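PDB 4Z9E: DNA/RNA-binding protein Alba, which probably binds double-stranded DNA tightly but without sequence specificity and takes part in DNA compaction. Local coordinates for residues Ala59-Ile64 with Ile83-Ser88. Sequence-based numbering, arbitrary orientation.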
ATOM      1  N   ALA A  59      -5.519  11.005  14.101  1.00 64.81           N
ATOM      2  CA  ALA A  59      -4.846  11.089  12.803  1.00 64.08           C
ATOM      3  C   ALA A  59      -5.758  10.600  11.675  1.00 62.20           C
ATOM      4  O   ALA A  59      -6.450   9.591  11.809  1.00 62.57           O
ATOM      5  CB  ALA A  59      -3.544  10.308  12.814  1.00 62.67           C
ATOM      6  N   LYS A  60      -5.757  11.324  10.567  1.00 63.21           N
ATOM      7  CA  LYS A  60      -6.536  10.936   9.396  1.00 65.24           C
ATOM      8  C   LYS A  60      -5.647  10.826   8.142  1.00 64.88           C
ATOM      9  O   LYS A  60      -4.542  11.420   8.074  1.00 60.82           O
ATOM     10  CB  LYS A  60      -7.680  11.923   9.172  1.00 67.54           C
ATOM     11  CG  LYS A  60      -7.221  13.371   8.988  1.00 82.45           C
ATOM     12  CD  LYS A  60      -8.297  14.283   8.391  1.00 83.92           C
ATOM     13  CE  LYS A  60      -8.448  14.074   6.874  1.00 81.40           C
ATOM     14  NZ  LYS A  60      -9.542  14.928   6.322  1.00 89.81           N
ATOM     15  N   TYR A  61      -6.113  10.056   7.158  1.00 58.65           N
ATOM     16  CA  TYR A  61      -5.378   9.948   5.897  1.00 57.41           C
ATOM     17  C   TYR A  61      -5.681  11.167   5.038  1.00 56.79           C
ATOM     18  O   TYR A  61      -6.813  11.364   4.638  1.00 56.88           O
ATOM     19  CB  TYR A  61      -5.742   8.650   5.158  1.00 52.87           C
ATOM     20  CG  TYR A  61      -5.209   7.413   5.845  1.00 50.92           C
ATOM     21  CD1 TYR A  61      -3.852   7.236   6.016  1.00 53.69           C
ATOM     22  CD2 TYR A  61      -6.069   6.444   6.355  1.00 52.90           C
ATOM     23  CE1 TYR A  61      -3.350   6.131   6.663  1.00 57.06           C
ATOM     24  CE2 TYR A  61      -5.580   5.326   7.005  1.00 55.58           C
ATOM     25  CZ  TYR A  61      -4.211   5.173   7.155  1.00 60.23           C
ATOM     26  OH  TYR A  61      -3.675   4.071   7.800  1.00 62.14           O
ATOM     27  N   GLU A  62      -4.692  12.011   4.783  1.00 59.53           N
ATOM     28  CA  GLU A  62      -4.938  13.127   3.864  1.00 65.41           C
ATOM     29  C   GLU A  62      -4.913  12.649   2.425  1.00 61.78           C
ATOM     30  O   GLU A  62      -5.822  12.944   1.665  1.00 63.30           O
ATOM     31  CB  GLU A  62      -3.970  14.296   4.062  1.00 72.20           C
ATOM     32  CG  GLU A  62      -4.371  15.286   5.155  1.00 86.18           C
ATOM     33  CD  GLU A  62      -5.659  16.074   4.879  1.00 93.31           C
ATOM     34  OE1 GLU A  62      -6.341  16.471   5.867  1.00 87.90           O
ATOM     35  OE2 GLU A  62      -5.996  16.308   3.687  1.00 98.29           O
ATOM     36  N   GLU A  63      -3.861  11.919   2.061  1.00 63.28           N
ATOM     37  CA  GLU A  63      -3.784  11.223   0.769  1.00 60.58           C
ATOM     38  C   GLU A  63      -2.780  10.049   0.738  1.00 57.87           C
ATOM     39  O   GLU A  63      -1.798   9.990   1.508  1.00 53.11           O
ATOM     40  CB  GLU A  63      -3.501  12.198  -0.378  1.00 69.22           C
ATOM     41  CG  GLU A  63      -2.108  12.809  -0.361  1.00 78.28           C
ATOM     42  CD  GLU A  63      -1.599  13.167  -1.753  1.00 94.18           C
ATOM     43  OE1 GLU A  63      -2.418  13.564  -2.614  1.00 91.03           O
ATOM     44  OE2 GLU A  63      -0.370  13.057  -1.994  1.00106.59           O
ATOM     45  N   ILE A  64      -3.051   9.108  -0.159  1.00 52.62           N
ATOM     46  CA  ILE A  64      -2.175   7.983  -0.400  1.00 51.02           C
ATOM     47  C   ILE A  64      -1.815   7.965  -1.886  1.00 54.29           C
ATOM     48  O   ILE A  64      -2.709   7.943  -2.728  1.00 53.29           O
ATOM     49  CB  ILE A  64      -2.862   6.666   0.006  1.00 47.57           C
ATOM     50  CG1 ILE A  64      -3.247   6.702   1.479  1.00 49.67           C
ATOM     51  CG2 ILE A  64      -1.936   5.490  -0.234  1.00 44.23           C
ATOM     52  CD1 ILE A  64      -4.509   5.937   1.823  1.00 47.49           C
ATOM     53  N   ILE A  83       5.066   3.874  -2.076  1.00 45.78           N
ATOM     54  CA  ILE A  83       3.877   4.459  -1.469  1.00 45.79           C
ATOM     55  C   ILE A  83       4.311   5.698  -0.717  1.00 47.22           C
ATOM     56  O   ILE A  83       5.418   5.759  -0.183  1.00 45.32           O
ATOM     57  CB  ILE A  83       3.102   3.471  -0.570  1.00 40.10           C
ATOM     58  CG1 ILE A  83       1.769   4.066  -0.117  1.00 44.81           C
ATOM     59  CG2 ILE A  83       3.918   3.108   0.647  1.00 44.55           C
ATOM     60  CD1 ILE A  83       0.843   3.082   0.582  1.00 41.81           C
ATOM     61  N   GLU A  84       3.434   6.692  -0.734  1.00 49.45           N
ATOM     62  CA  GLU A  84       3.589   7.901   0.029  1.00 52.75           C
ATOM     63  C   GLU A  84       2.254   8.069   0.733  1.00 52.09           C
ATOM     64  O   GLU A  84       1.210   8.150   0.069  1.00 52.06           O
ATOM     65  CB  GLU A  84       3.881   9.064  -0.912  1.00 59.91           C
ATOM     66  CG  GLU A  84       3.950  10.441  -0.284  1.00 73.05           C
ATOM     67  CD  GLU A  84       4.075  11.557  -1.328  1.00 89.52           C
ATOM     68  OE1 GLU A  84       4.882  11.412  -2.286  1.00 97.08           O
ATOM     69  OE2 GLU A  84       3.364  12.587  -1.200  1.00 90.76           O
ATOM     70  N   ILE A  85       2.290   8.058   2.070  1.00 53.24           N
ATOM     71  CA  ILE A  85       1.096   8.243   2.922  1.00 53.33           C
ATOM     72  C   ILE A  85       1.197   9.558   3.701  1.00 56.59           C
ATOM     73  O   ILE A  85       2.153   9.777   4.468  1.00 58.92           O
ATOM     74  CB  ILE A  85       0.902   7.080   3.931  1.00 51.88           C
ATOM     75  CG1 ILE A  85       0.930   5.724   3.238  1.00 51.42           C
ATOM     76  CG2 ILE A  85      -0.408   7.212   4.684  1.00 48.87           C
ATOM     77  CD1 ILE A  85       1.217   4.572   4.184  1.00 45.82           C
ATOM     78  N   THR A  86       0.208  10.426   3.503  1.00 56.51           N
ATOM     79  CA  THR A  86       0.139  11.712   4.192  1.00 57.57           C
ATOM     80  C   THR A  86      -0.848  11.651   5.348  1.00 50.16           C
ATOM     81  O   THR A  86      -2.015  11.371   5.135  1.00 57.12           O
ATOM     82  CB  THR A  86      -0.307  12.845   3.232  1.00 54.71           C
ATOM     83  OG1 THR A  86       0.592  12.893   2.131  1.00 57.41           O
ATOM     84  CG2 THR A  86      -0.307  14.204   3.921  1.00 51.69           C
ATOM     85  N   LEU A  87      -0.382  11.960   6.554  1.00 52.67           N
ATOM     86  CA  LEU A  87      -1.266  12.066   7.709  1.00 56.08           C
ATOM     87  C   LEU A  87      -1.435  13.503   8.202  1.00 60.39           C
ATOM     88  O   LEU A  87      -0.519  14.340   8.054  1.00 59.12           O
ATOM     89  CB  LEU A  87      -0.709  11.212   8.840  1.00 56.79           C
ATOM     90  CG  LEU A  87      -0.494   9.717   8.583  1.00 58.26           C
ATOM     91  CD1 LEU A  87       0.140   9.052   9.802  1.00 57.44           C
ATOM     92  CD2 LEU A  87      -1.820   9.047   8.246  1.00 56.35           C
ATOM     93  N   SER A  88      -2.591  13.784   8.800  1.00 59.54           N
ATOM     94  CA  SER A  88      -2.783  15.049   9.525  1.00 66.04           C
ATOM     95  C   SER A  88      -3.761  14.957  10.709  1.00 68.06           C
ATOM     96  O   SER A  88      -4.300  13.884  10.981  1.00 60.58           O
ATOM     97  CB  SER A  88      -3.250  16.136   8.571  1.00 68.96           C
ATOM     98  OG  SER A  88      -4.580  15.877   8.161  1.00 75.03           O
TER
HETATM   99  O   HOH W   1       0.627  11.136   0.106  1.00 57.52           O
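Tyr61 lays one edge of its ring, CD1 and CE1, into the notch between two branched side chains of the partner strand. CG2 of Ile85 meets that edge close to the ring plane, 3.7 Å from Tyr61 CD1, while Leu87 CD2 comes at it obliquely, 3.5 Å from the same CD1. Chi1 of -70° sets Tyr61 CG beside the backbone N; the side chain lies side by side with Ile85 and Leu87, pointing the same way. Further on, Ile64 turns its CG2 bump onto Ile83 CD1 at 3.8 Å, these two also side by side.

The antiparallel ladder is regular at Lys60 and Ser88, whose backbones exchange two hydrogen bonds, then slips at a classic beta bulge: Glu62 and Glu63 together face Thr86. Glu62 N bonds Thr86 O at 2.8 Å, whereas Thr86 N reaches past to Glu63 O at 2.9 Å, nearly straight.

The bulge tips Glu62 toward the partner strand. Its CB rests on Thr86 CG2, and the chain, bent at chi2 (-66°), curls over Ser88, where OG donates to the anti lone pair of Glu62 OE1 at 3.0 Å. Glu62 OE1 also forms a salt bridge with Lys60 NZ at 3.6 Å. An alanine at Glu62 would probably leave Ser88 OG without this acceptor and the Lys60 charge without its mate.

Strands 60-69 and 80-88 form a hairpin, with strand 31-37 on the far side of 80-88. Helix 41-55 packs on the Tyr61 face, its Glu49 hydrogen-bonded to Tyr61 OH, and Leu66 of the second subunit covers Ile64 and Ile85.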